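Local coordinates for protein aminoglycoside-O-phosphotransferase VIII (Streptomyces rimosus, PDB 4H05) that probably uses ATP and magnesium to phosphorylate the 3'-hydroxyl of aminoglycoside antibiotics, a protein-kinase-like reaction that confers resistance, at residues Arg248-Gly251 with Arg252-Gly256; Gly167-Leu170 with Leu171-Glu175; Leu197-Pro200 with Arg201-Glu204; Val186-Gly189 with Asp190-Pro193. One frame throughout, in Å; residues are numbered along the deposited sequence.

Contact 1 of 4, residues Arg248-Gly251 with Arg252-Gly256; sequences REYG and RGWDG
R252 folds back over the C-terminal part of helix 240-251 and meets E249. Its backbone N gives a hydrogen bond of 3.0 Å to E249 O, three residues earlier. The side chain then slants across that of E249: CG lies 3.7 Å from E249 O, CD approaches the carboxylate, and a bend at chi3 (37°) turns the guanidinium to it. NH1 forms a salt bridge with E249 OE1 at 2.9 Å. The hydrogen bond within it is weak, and the two planes stand nearly perpendicular (86° apart), with OE2 over a face of the guanidinium. E249 OE2 pairs with R121 of helix 109-124. The one carboxylate thus serves two arginines, its negative charge probably balancing both.

The Y250 ring packs on W254 instead. Ring atom CE2 comes to 3.6 Å from CE3 of W254, with CE3 at the tyrosine's edge and the two planes inclined at 63°. Y250 OH is engaged by H124 and R219, and R219 also makes a cation-pi contact with W254, so the amphipathic tyrosine offers carbon to one neighbour and a hydroxyl to the others.

Glycines make the turn between them in sequence. G251 O accepts a weak 3.2 Å bond from W254 N, and CA of G253 approaches Y250 O at 3.2 Å, a closeness that the absence of a side chain permits. The R252-G253 peptide is cis, which is unusual, but a glycine of positive phi as the first residue to leave helical angles is common at helix C-termini.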
ATOM      1  N   ARG A 248      -0.633 -10.745 -18.435  1.00 40.15           N
ATOM      2  CA  ARG A 248       0.164 -10.744 -19.717  1.00 38.46           C
ATOM      3  C   ARG A 248       1.326  -9.766 -19.645  1.00 32.40           C
ATOM      4  O   ARG A 248       2.436 -10.128 -19.938  1.00 30.98           O
ATOM      5  CB  ARG A 248      -0.768 -10.338 -20.879  1.00 44.94           C
ATOM      6  CG  ARG A 248      -0.142 -10.281 -22.315  1.00 52.00           C
ATOM      7  CD  ARG A 248      -1.250 -10.049 -23.369  1.00 49.77           C
ATOM      8  NE  ARG A 248      -2.470 -10.754 -22.930  1.00 46.63           N
ATOM      9  CZ  ARG A 248      -3.631 -10.204 -22.557  1.00 47.78           C
ATOM     10  NH1 ARG A 248      -3.859  -8.894 -22.640  1.00 49.34           N
ATOM     11  NH2 ARG A 248      -4.617 -11.001 -22.144  1.00 54.18           N
ATOM     12  N   GLU A 249       1.052  -8.516 -19.238  1.00 33.83           N
ATOM     13  CA  GLU A 249       2.107  -7.508 -19.050  1.00 33.29           C
ATOM     14  C   GLU A 249       3.113  -7.900 -17.972  1.00 30.79           C
ATOM     15  O   GLU A 249       4.323  -7.863 -18.190  1.00 32.30           O
ATOM     16  CB  GLU A 249       1.499  -6.123 -18.761  1.00 33.09           C
ATOM     17  CG  GLU A 249       2.500  -4.998 -18.407  1.00 34.76           C
ATOM     18  CD  GLU A 249       3.537  -4.728 -19.496  1.00 41.54           C
ATOM     19  OE1 GLU A 249       3.162  -5.053 -20.659  1.00 38.20           O
ATOM     20  OE2 GLU A 249       4.709  -4.251 -19.170  1.00 37.62           O
ATOM     21  N   TYR A 250       2.656  -8.338 -16.804  1.00 36.60           N
ATOM     22  CA  TYR A 250       3.658  -8.704 -15.801  1.00 31.63           C
ATOM     23  C   TYR A 250       4.537  -9.819 -16.305  1.00 32.90           C
ATOM     24  O   TYR A 250       5.753  -9.783 -16.156  1.00 31.94           O
ATOM     25  CB  TYR A 250       3.004  -9.133 -14.508  1.00 33.31           C
ATOM     26  CG  TYR A 250       4.025  -9.289 -13.422  1.00 29.82           C
ATOM     27  CD1 TYR A 250       4.454  -8.213 -12.693  1.00 29.84           C
ATOM     28  CD2 TYR A 250       4.606 -10.514 -13.174  1.00 30.86           C
ATOM     29  CE1 TYR A 250       5.361  -8.366 -11.650  1.00 31.55           C
ATOM     30  CE2 TYR A 250       5.526 -10.681 -12.143  1.00 29.74           C
ATOM     31  CZ  TYR A 250       5.891  -9.606 -11.369  1.00 27.91           C
ATOM     32  OH  TYR A 250       6.840  -9.793 -10.412  1.00 28.89           O
ATOM     33  N   GLY A 251       3.936 -10.830 -16.932  1.00 36.90           N
ATOM     34  CA  GLY A 251       4.730 -11.893 -17.578  1.00 37.65           C
ATOM     35  C   GLY A 251       5.848 -11.500 -18.559  1.00 39.76           C
ATOM     36  O   GLY A 251       6.750 -12.272 -18.799  1.00 42.45           O
ATOM     37  N   ARG A 252       5.865 -10.286 -19.080  1.00 49.54           N
ATOM     38  CA  ARG A 252       6.937  -9.922 -20.042  1.00 52.75           C
ATOM     39  C   ARG A 252       8.479 -10.002 -19.715  1.00 58.95           C
ATOM     40  O   ARG A 252       9.127 -10.833 -20.333  1.00 66.34           O
ATOM     41  CB  ARG A 252       6.599  -8.621 -20.727  1.00 57.36           C
ATOM     42  CG  ARG A 252       5.385  -8.728 -21.674  1.00 62.46           C
ATOM     43  CD  ARG A 252       5.014  -7.361 -22.296  1.00 72.34           C
ATOM     44  NE  ARG A 252       6.210  -6.541 -22.606  1.00 75.68           N
ATOM     45  CZ  ARG A 252       6.236  -5.212 -22.781  1.00 77.88           C
ATOM     46  NH1 ARG A 252       5.126  -4.474 -22.701  1.00 82.28           N
ATOM     47  NH2 ARG A 252       7.405  -4.609 -23.040  1.00 76.79           N
ATOM     48  N   GLY A 253       9.102  -9.326 -18.736  1.00 60.44           N
ATOM     49  CA  GLY A 253       8.616  -9.089 -17.375  1.00 54.43           C
ATOM     50  C   GLY A 253       9.285 -10.145 -16.475  1.00 54.58           C
ATOM     51  O   GLY A 253      10.396  -9.940 -15.918  1.00 45.20           O
ATOM     52  N   TRP A 254       8.631 -11.301 -16.384  1.00 50.54           N
ATOM     53  CA  TRP A 254       9.077 -12.384 -15.526  1.00 52.59           C
ATOM     54  C   TRP A 254       8.526 -13.662 -16.078  1.00 57.39           C
ATOM     55  O   TRP A 254       7.317 -13.827 -16.199  1.00 54.42           O
ATOM     56  CB  TRP A 254       8.591 -12.099 -14.132  1.00 46.45           C
ATOM     57  CG  TRP A 254       8.828 -13.169 -13.130  1.00 47.55           C
ATOM     58  CD1 TRP A 254      10.018 -13.501 -12.475  1.00 41.12           C
ATOM     59  CD2 TRP A 254       7.804 -14.030 -12.543  1.00 42.54           C
ATOM     60  NE1 TRP A 254       9.806 -14.521 -11.602  1.00 41.59           N
ATOM     61  CE2 TRP A 254       8.487 -14.875 -11.589  1.00 41.47           C
ATOM     62  CE3 TRP A 254       6.429 -14.156 -12.707  1.00 41.14           C
ATOM     63  CZ2 TRP A 254       7.805 -15.831 -10.847  1.00 45.01           C
ATOM     64  CZ3 TRP A 254       5.763 -15.116 -11.983  1.00 35.65           C
ATOM     65  CH2 TRP A 254       6.430 -15.935 -11.067  1.00 39.18           C
ATOM     66  N   ASP A 255       9.435 -14.547 -16.463  1.00 60.54           N
ATOM     67  CA  ASP A 255       9.100 -15.802 -17.168  1.00 68.51           C
ATOM     68  C   ASP A 255       8.357 -16.853 -16.275  1.00 66.69           C
ATOM     69  O   ASP A 255       7.652 -17.722 -16.813  1.00 56.98           O
ATOM     70  CB  ASP A 255      10.392 -16.410 -17.768  1.00 61.97           C
ATOM     71  CG  ASP A 255      11.467 -16.652 -16.686  1.00 70.19           C
ATOM     72  OD1 ASP A 255      12.626 -17.003 -17.010  1.00 68.44           O
ATOM     73  OD2 ASP A 255      11.135 -16.483 -15.480  1.00 68.01           O
ATOM     74  N   GLY A 256       8.513 -16.801 -14.940  1.00 60.69           N
ATOM     75  CA  GLY A 256       7.632 -17.582 -14.059  1.00 56.06           C
ATOM     76  C   GLY A 256       6.186 -17.243 -14.455  1.00 60.55           C
ATOM     77  O   GLY A 256       5.980 -16.263 -15.186  1.00 71.39           O
TER

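Contact 2 of 4, residues Gly167-Leu170 with Leu171-Glu175; sequences GERL and LAELE
R169 and E173, one helical turn apart, lie side by side and point the same way, joined by a salt bridge. NH1 of R169 donates to OE1 of E173 at 2.9 Å; it meets the anti lone pair of OE1, and OE1 lies at the guanidinium edge, tilted 18° from its plane. Both chains are extended at chi1 and bent at chi2 (61° in R169, 62° in E173), which carries the long arginine forward along the helix to its shorter partner. E173 OE2 has a salt bridge with R176, so the carboxylate spans two arginines, while R169 also makes a cation-pi contact with W165.

Backbone hydrogen bonds supply the frame. L171 N reaches G167 O at 2.9 Å, A172 N reaches E168 O at 3.0 Å, and L174 N reaches L170 O at 2.9 Å; E173 N adds a bond to R169 O. This i to i+4 ladder is that of a regular alpha helix, and the paired R169 and E173 are a classic intrahelical i, i+4 ion pair on helix 167-177.

Apolar contacts occupy other sides of the helix. L170 and L174 are buried against L268 of helix 260-270 and against F272, where branched hydrocarbon suits a helix interface. L171 packs instead on A145 and V148 of helix 137-150, and L174 also reaches A144. The small CB of A172 rests 3.6 Å from R169 O on an exposed side, where a small apolar residue that suits a helix is easily placed.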
ATOM      1  N   GLY A 167      -9.452 -15.035  15.309  1.00 34.73           N
ATOM      2  CA  GLY A 167      -8.062 -14.652  15.064  1.00 41.08           C
ATOM      3  C   GLY A 167      -7.133 -15.867  15.124  1.00 37.78           C
ATOM      4  O   GLY A 167      -6.304 -16.073  14.259  1.00 36.52           O
ATOM      5  N   GLU A 168      -7.326 -16.679  16.153  1.00 38.97           N
ATOM      6  CA  GLU A 168      -6.484 -17.823  16.494  1.00 41.55           C
ATOM      7  C   GLU A 168      -6.597 -18.897  15.419  1.00 34.49           C
ATOM      8  O   GLU A 168      -5.630 -19.556  15.096  1.00 37.21           O
ATOM      9  CB  GLU A 168      -6.901 -18.418  17.889  1.00 49.94           C
ATOM     10  CG  GLU A 168      -6.434 -17.650  19.150  1.00 55.94           C
ATOM     11  CD  GLU A 168      -7.113 -16.291  19.416  1.00 53.92           C
ATOM     12  OE1 GLU A 168      -8.186 -16.010  18.799  1.00 56.93           O
ATOM     13  OE2 GLU A 168      -6.560 -15.498  20.252  1.00 53.45           O
ATOM     14  N   ARG A 169      -7.781 -19.074  14.873  1.00 37.91           N
ATOM     15  CA  ARG A 169      -7.997 -19.977  13.686  1.00 35.86           C
ATOM     16  C   ARG A 169      -7.384 -19.395  12.399  1.00 37.06           C
ATOM     17  O   ARG A 169      -6.970 -20.114  11.502  1.00 34.31           O
ATOM     18  CB  ARG A 169      -9.476 -20.093  13.432  1.00 36.04           C
ATOM     19  CG  ARG A 169      -9.891 -20.844  12.154  1.00 39.02           C
ATOM     20  CD  ARG A 169      -9.418 -22.290  12.162  1.00 43.10           C
ATOM     21  NE  ARG A 169      -9.828 -23.036  10.972  1.00 43.29           N
ATOM     22  CZ  ARG A 169      -9.018 -23.423   9.984  1.00 54.86           C
ATOM     23  NH1 ARG A 169      -7.713 -23.127  10.002  1.00 59.32           N
ATOM     24  NH2 ARG A 169      -9.511 -24.094   8.941  1.00 56.56           N
ATOM     25  N   LEU A 170      -7.383 -18.072  12.299  1.00 34.47           N
ATOM     26  CA  LEU A 170      -6.773 -17.385  11.126  1.00 37.21           C
ATOM     27  C   LEU A 170      -5.275 -17.650  11.140  1.00 32.65           C
ATOM     28  O   LEU A 170      -4.682 -18.168  10.194  1.00 33.49           O
ATOM     29  CB  LEU A 170      -7.020 -15.859  11.228  1.00 37.44           C
ATOM     30  CG  LEU A 170      -7.611 -15.054  10.062  1.00 42.48           C
ATOM     31  CD1 LEU A 170      -6.621 -13.922   9.817  1.00 42.05           C
ATOM     32  CD2 LEU A 170      -7.871 -15.843   8.783  1.00 35.19           C
ATOM     33  N   LEU A 171      -4.676 -17.383  12.282  1.00 35.84           N
ATOM     34  CA  LEU A 171      -3.272 -17.619  12.461  1.00 33.30           C
ATOM     35  C   LEU A 171      -2.910 -19.091  12.313  1.00 34.40           C
ATOM     36  O   LEU A 171      -1.852 -19.376  11.745  1.00 36.43           O
ATOM     37  CB  LEU A 171      -2.840 -17.051  13.800  1.00 35.35           C
ATOM     38  CG  LEU A 171      -1.392 -17.176  14.181  1.00 38.91           C
ATOM     39  CD1 LEU A 171      -0.648 -16.196  13.260  1.00 36.60           C
ATOM     40  CD2 LEU A 171      -1.246 -16.876  15.687  1.00 37.71           C
ATOM     41  N   ALA A 172      -3.752 -20.033  12.797  1.00 37.83           N
ATOM     42  CA  ALA A 172      -3.518 -21.489  12.475  1.00 36.59           C
ATOM     43  C   ALA A 172      -3.423 -21.670  10.928  1.00 36.27           C
ATOM     44  O   ALA A 172      -2.562 -22.396  10.416  1.00 34.19           O
ATOM     45  CB  ALA A 172      -4.611 -22.416  13.065  1.00 34.08           C
ATOM     46  N   GLU A 173      -4.316 -21.014  10.177  1.00 37.65           N
ATOM     47  CA  GLU A 173      -4.373 -21.282   8.727  1.00 39.24           C
ATOM     48  C   GLU A 173      -3.100 -20.725   8.108  1.00 31.01           C
ATOM     49  O   GLU A 173      -2.438 -21.354   7.330  1.00 25.32           O
ATOM     50  CB  GLU A 173      -5.661 -20.708   8.109  1.00 41.73           C
ATOM     51  CG  GLU A 173      -5.932 -21.105   6.651  1.00 42.79           C
ATOM     52  CD  GLU A 173      -6.099 -22.591   6.462  1.00 44.33           C
ATOM     53  OE1 GLU A 173      -6.417 -23.243   7.444  1.00 42.78           O
ATOM     54  OE2 GLU A 173      -5.861 -23.128   5.369  1.00 44.53           O
ATOM     55  N   LEU A 174      -2.698 -19.569   8.582  1.00 32.80           N
ATOM     56  CA  LEU A 174      -1.482 -18.889   8.063  1.00 33.83           C
ATOM     57  C   LEU A 174      -0.208 -19.712   8.269  1.00 36.25           C
ATOM     58  O   LEU A 174       0.516 -19.972   7.311  1.00 33.93           O
ATOM     59  CB  LEU A 174      -1.367 -17.583   8.792  1.00 32.24           C
ATOM     60  CG  LEU A 174      -0.795 -16.309   8.221  1.00 36.05           C
ATOM     61  CD1 LEU A 174       0.401 -15.904   8.996  1.00 28.50           C
ATOM     62  CD2 LEU A 174      -0.670 -16.229   6.700  1.00 32.76           C
ATOM     63  N   GLU A 175       0.019 -20.150   9.521  1.00 37.94           N
ATOM     64  CA  GLU A 175       1.140 -21.057   9.889  1.00 36.43           C
ATOM     65  C   GLU A 175       1.046 -22.358   9.082  1.00 34.98           C
ATOM     66  O   GLU A 175       2.050 -22.867   8.547  1.00 34.01           O
ATOM     67  CB  GLU A 175       1.187 -21.289  11.432  1.00 39.62           C
ATOM     68  CG  GLU A 175       1.840 -20.168  12.281  1.00 37.79           C
ATOM     69  CD  GLU A 175       1.416 -20.180  13.772  1.00 40.31           C
TER

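Contact 3 of 4, residues Leu197-Pro200 with Arg201-Glu204; sequences LLDP and RTCE
D199 OD2 grips two successive backbone amides of the turn, R201 N at 2.7 Å and T202 N at 2.8 Å. Both donors come from the anti side of this oxygen but from opposite faces of the carboxylate, each about 30° out of its plane, so together they should limit its rotation. With CG anti to its own N (chi1 173°), the aspartate leans over the turn that follows it; the bond to R201 N makes an Asx turn, and the acid's short reach suits it to the job.

The next shell is backbone and hydroxyl. C203 N bonds to D199 O at 3.0 Å, and D199 N closes the loop with a 2.7 Å bond to E204 O. T202 OG1 touches D199 CB at 3.4 Å and accepts from E204 N at 3.0 Å, an ST turn set just after the Asx turn. P200, the central residue of the Asx turn, has a ring-restricted phi that suits the bend, and C203 takes positive phi to bring the chain round.

Further out, the buried L198 places CB against E204 O and CD1 3.6 Å from C203 O, and both L198 and C203 pack on helix 109-124. L197 bonds through its backbone to T206 and G207. The whole is a beta hairpin linking antiparallel strands 196-198 and 205-208, which lead from N195 and toward D210, the predicted magnesium ligands.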
ATOM      1  N   LEU A 197      -1.353   6.145  -8.438  1.00 27.66           N
ATOM      2  CA  LEU A 197      -1.992   7.233  -9.105  1.00 29.34           C
ATOM      3  C   LEU A 197      -1.389   7.304 -10.501  1.00 26.90           C
ATOM      4  O   LEU A 197      -0.252   6.879 -10.736  1.00 26.69           O
ATOM      5  CB  LEU A 197      -1.747   8.527  -8.341  1.00 29.96           C
ATOM      6  CG  LEU A 197      -2.681   8.817  -7.145  1.00 30.04           C
ATOM      7  CD1 LEU A 197      -1.868   8.627  -5.921  1.00 30.78           C
ATOM      8  CD2 LEU A 197      -3.261  10.203  -7.060  1.00 33.28           C
ATOM      9  N   LEU A 198      -2.170   7.806 -11.423  1.00 29.70           N
ATOM     10  CA  LEU A 198      -1.750   7.848 -12.764  1.00 28.52           C
ATOM     11  C   LEU A 198      -2.274   9.056 -13.569  1.00 26.79           C
ATOM     12  O   LEU A 198      -3.258   9.735 -13.227  1.00 27.59           O
ATOM     13  CB  LEU A 198      -2.086   6.529 -13.473  1.00 31.11           C
ATOM     14  CG  LEU A 198      -2.672   5.191 -13.092  1.00 33.03           C
ATOM     15  CD1 LEU A 198      -1.825   4.062 -13.677  1.00 33.30           C
ATOM     16  CD2 LEU A 198      -3.102   5.009 -11.633  1.00 30.61           C
ATOM     17  N   ASP A 199      -1.592   9.346 -14.652  1.00 27.50           N
ATOM     18  CA  ASP A 199      -1.949  10.557 -15.413  1.00 28.91           C
ATOM     19  C   ASP A 199      -3.316  10.261 -16.087  1.00 27.34           C
ATOM     20  O   ASP A 199      -3.458   9.200 -16.681  1.00 28.75           O
ATOM     21  CB  ASP A 199      -0.825  10.812 -16.427  1.00 32.22           C
ATOM     22  CG  ASP A 199      -1.141  11.938 -17.387  1.00 34.17           C
ATOM     23  OD1 ASP A 199      -0.563  12.994 -17.227  1.00 37.88           O
ATOM     24  OD2 ASP A 199      -1.996  11.757 -18.239  1.00 28.42           O
ATOM     25  N   PRO A 200      -4.312  11.140 -15.974  1.00 29.15           N
ATOM     26  CA  PRO A 200      -5.631  10.784 -16.583  1.00 33.54           C
ATOM     27  C   PRO A 200      -5.621  10.683 -18.114  1.00 36.00           C
ATOM     28  O   PRO A 200      -6.463   9.990 -18.699  1.00 38.17           O
ATOM     29  CB  PRO A 200      -6.609  11.877 -16.108  1.00 33.30           C
ATOM     30  CG  PRO A 200      -5.846  12.716 -15.129  1.00 36.93           C
ATOM     31  CD  PRO A 200      -4.393  12.290 -15.052  1.00 32.38           C
ATOM     32  N   ARG A 201      -4.613  11.255 -18.757  1.00 36.38           N
ATOM     33  CA  ARG A 201      -4.513  11.185 -20.200  1.00 34.36           C
ATOM     34  C   ARG A 201      -3.715  10.020 -20.655  1.00 38.18           C
ATOM     35  O   ARG A 201      -4.135   9.345 -21.562  1.00 36.44           O
ATOM     36  CB  ARG A 201      -3.897  12.476 -20.692  1.00 40.10           C
ATOM     37  CG  ARG A 201      -3.959  12.709 -22.190  1.00 45.21           C
ATOM     38  CD  ARG A 201      -3.014  13.868 -22.550  1.00 45.13           C
ATOM     39  NE  ARG A 201      -2.233  13.360 -23.638  1.00 53.53           N
ATOM     40  CZ  ARG A 201      -0.909  13.348 -23.759  1.00 48.82           C
ATOM     41  NH1 ARG A 201      -0.106  13.950 -22.901  1.00 50.45           N
ATOM     42  NH2 ARG A 201      -0.390  12.775 -24.849  1.00 49.24           N
ATOM     43  N   THR A 202      -2.554   9.724 -20.070  1.00 37.35           N
ATOM     44  CA  THR A 202      -1.716   8.687 -20.712  1.00 34.76           C
ATOM     45  C   THR A 202      -1.787   7.357 -19.958  1.00 35.95           C
ATOM     46  O   THR A 202      -1.250   6.369 -20.406  1.00 35.45           O
ATOM     47  CB  THR A 202      -0.243   9.127 -20.729  1.00 33.55           C
ATOM     48  OG1 THR A 202       0.188   9.359 -19.369  1.00 29.70           O
ATOM     49  CG2 THR A 202      -0.089  10.426 -21.556  1.00 31.30           C
ATOM     50  N   CYS A 203      -2.404   7.355 -18.770  1.00 39.60           N
ATOM     51  CA  CYS A 203      -2.219   6.225 -17.814  1.00 36.78           C
ATOM     52  C   CYS A 203      -0.736   5.983 -17.389  1.00 37.55           C
ATOM     53  O   CYS A 203      -0.409   4.902 -16.873  1.00 29.56           O
ATOM     54  CB  CYS A 203      -2.853   4.920 -18.364  1.00 36.86           C
ATOM     55  SG  CYS A 203      -4.615   5.120 -18.741  1.00 39.70           S
ATOM     56  N   GLU A 204       0.179   6.964 -17.575  1.00 30.89           N
ATOM     57  CA  GLU A 204       1.479   6.752 -17.002  1.00 27.98           C
ATOM     58  C   GLU A 204       1.238   6.754 -15.503  1.00 30.72           C
ATOM     59  O   GLU A 204       0.438   7.529 -15.017  1.00 30.06           O
ATOM     60  CB  GLU A 204       2.451   7.849 -17.327  1.00 27.88           C
ATOM     61  CG  GLU A 204       3.886   7.648 -16.840  1.00 27.00           C
ATOM     62  CD  GLU A 204       4.832   8.657 -17.497  1.00 27.78           C
ATOM     63  OE1 GLU A 204       4.426   9.480 -18.330  1.00 32.76           O
ATOM     64  OE2 GLU A 204       6.013   8.656 -17.202  1.00 28.55           O
TER

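Contact 4 of 4, residues Val186-Gly189 with Asp190-Pro193; sequences VCHG and DLCP
H188 points an edge of its imidazole at the peptide that leads into D190. CG lies anti to the backbone N (chi1 -178°), which brings ND1 to D190 N, and D190 N donates to ND1 at 3.0 Å, 18° out of the ring plane. CE1 follows along the backbone, 3.2 Å from D190 O.

The D190 side chain takes another course. Its carboxylate leads away from the histidine, with OD2 5.8 Å from ND1, and it is the backbone of D190, not its acid, that the ring holds. Between the two, G189 has positive phi, a conformation easy for a residue without a side chain. D222 accepts from the backbone N atoms of both H188 and G189, R213 binds G189 O, and N195 donates to D190 O. L191, centre of an inverse gamma turn, packs on A120.

H188 NE2 bonds to I209 O, next to D210 in sequence. With ND1 accepting and NE2 facing a carbonyl, the pattern is consistent with a proton on NE2, and with a ring that fixes the backbone of the predicted catalytic loop, whose H188-G189-D190 matches the His-Gly-Asp motif of the kinase-like family; D190 is the predicted proton acceptor.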
ATOM      1  N   VAL A 186      11.831  -6.587  -4.315  1.00 23.06           N
ATOM      2  CA  VAL A 186      11.397  -5.397  -3.574  1.00 20.61           C
ATOM      3  C   VAL A 186       9.963  -5.156  -3.843  1.00 21.02           C
ATOM      4  O   VAL A 186       9.597  -4.784  -5.012  1.00 20.73           O
ATOM      5  CB  VAL A 186      12.207  -4.156  -3.953  1.00 22.39           C
ATOM      6  CG1 VAL A 186      11.664  -2.881  -3.194  1.00 21.11           C
ATOM      7  CG2 VAL A 186      13.698  -4.439  -3.697  1.00 19.58           C
ATOM      8  N   CYS A 187       9.164  -5.366  -2.770  1.00 21.62           N
ATOM      9  CA  CYS A 187       7.692  -5.236  -2.779  1.00 22.07           C
ATOM     10  C   CYS A 187       7.164  -3.944  -2.137  1.00 25.01           C
ATOM     11  O   CYS A 187       7.830  -3.361  -1.265  1.00 25.35           O
ATOM     12  CB  CYS A 187       7.055  -6.464  -2.141  1.00 23.55           C
ATOM     13  SG  CYS A 187       7.317  -8.016  -3.101  1.00 24.85           S
ATOM     14  N   HIS A 188       6.038  -3.433  -2.659  1.00 23.89           N
ATOM     15  CA  HIS A 188       5.312  -2.388  -2.002  1.00 22.92           C
ATOM     16  C   HIS A 188       4.636  -2.897  -0.737  1.00 22.46           C
ATOM     17  O   HIS A 188       4.722  -2.310   0.311  1.00 24.06           O
ATOM     18  CB  HIS A 188       4.278  -1.936  -2.958  1.00 22.53           C
ATOM     19  CG  HIS A 188       3.432  -0.791  -2.438  1.00 24.40           C
ATOM     20  ND1 HIS A 188       2.287  -0.982  -1.726  1.00 20.36           N
ATOM     21  CD2 HIS A 188       3.594   0.544  -2.565  1.00 22.39           C
ATOM     22  CE1 HIS A 188       1.778   0.155  -1.442  1.00 23.16           C
ATOM     23  NE2 HIS A 188       2.564   1.117  -1.943  1.00 23.10           N
ATOM     24  N   GLY A 189       3.876  -3.970  -0.873  1.00 23.73           N
ATOM     25  CA  GLY A 189       3.269  -4.682   0.245  1.00 24.32           C
ATOM     26  C   GLY A 189       1.841  -4.340   0.593  1.00 27.07           C
ATOM     27  O   GLY A 189       1.227  -5.012   1.461  1.00 24.19           O
ATOM     28  N   ASP A 190       1.346  -3.251   0.005  1.00 27.35           N
ATOM     29  CA  ASP A 190      -0.091  -2.987  -0.055  1.00 24.45           C
ATOM     30  C   ASP A 190      -0.448  -2.403  -1.445  1.00 23.93           C
ATOM     31  O   ASP A 190      -1.032  -1.305  -1.565  1.00 25.02           O
ATOM     32  CB  ASP A 190      -0.529  -2.094   1.094  1.00 27.98           C
ATOM     33  CG  ASP A 190      -2.042  -1.993   1.211  1.00 30.48           C
ATOM     34  OD1 ASP A 190      -2.473  -1.144   1.929  1.00 36.15           O
ATOM     35  OD2 ASP A 190      -2.788  -2.721   0.544  1.00 35.38           O
ATOM     36  N   LEU A 191      -0.160  -3.203  -2.491  1.00 23.61           N
ATOM     37  CA  LEU A 191      -0.254  -2.734  -3.851  1.00 24.86           C
ATOM     38  C   LEU A 191      -1.671  -2.920  -4.349  1.00 27.72           C
ATOM     39  O   LEU A 191      -2.007  -3.887  -5.023  1.00 33.18           O
ATOM     40  CB  LEU A 191       0.698  -3.448  -4.760  1.00 24.80           C
ATOM     41  CG  LEU A 191       0.859  -2.985  -6.219  1.00 27.01           C
ATOM     42  CD1 LEU A 191       1.521  -1.647  -6.302  1.00 24.44           C
ATOM     43  CD2 LEU A 191       1.636  -3.999  -7.096  1.00 23.20           C
ATOM     44  N   CYS A 192      -2.485  -1.952  -4.025  1.00 28.60           N
ATOM     45  CA  CYS A 192      -3.853  -1.955  -4.358  1.00 29.66           C
ATOM     46  C   CYS A 192      -3.998  -0.725  -5.244  1.00 30.63           C
ATOM     47  O   CYS A 192      -3.216   0.215  -5.154  1.00 31.62           O
ATOM     48  CB  CYS A 192      -4.726  -1.894  -3.121  0.50 33.86           C
ATOM     49  SG  CYS A 192      -4.208  -0.719  -1.871  0.50 41.00           S
ATOM     50  N   PRO A 193      -5.034  -0.689  -6.061  1.00 32.34           N
ATOM     51  CA  PRO A 193      -5.201   0.408  -7.000  1.00 35.42           C
ATOM     52  C   PRO A 193      -5.347   1.775  -6.289  1.00 31.87           C
ATOM     53  O   PRO A 193      -5.035   2.811  -6.829  1.00 28.84           O
ATOM     54  CB  PRO A 193      -6.448  -0.011  -7.775  1.00 36.75           C
ATOM     55  CG  PRO A 193      -6.510  -1.509  -7.597  1.00 35.03           C
ATOM     56  CD  PRO A 193      -6.133  -1.653  -6.166  1.00 32.21           C
TER

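In the fold
Contact 4 holds the predicted catalytic aspartate close to the centre of the chain, and the other three lie around it at greater distances. Contact 3 follows with three residues between, their centres about 18 Å apart; one of the three, N195, is a predicted magnesium ligand about 4 Å from the D190 side chain. Contact 1, at about 17 Å between centres, approaches contact 4 to about 7 Å between nearest atoms, and helix 109-124 packs against contacts 1, 3 and 4 alike. Contact 2 sits away from the annotated sites, its centre about 23 Å from that of contact 4 and about 39 Å from that of contact 3, which lies on the opposite side of the chain's centre.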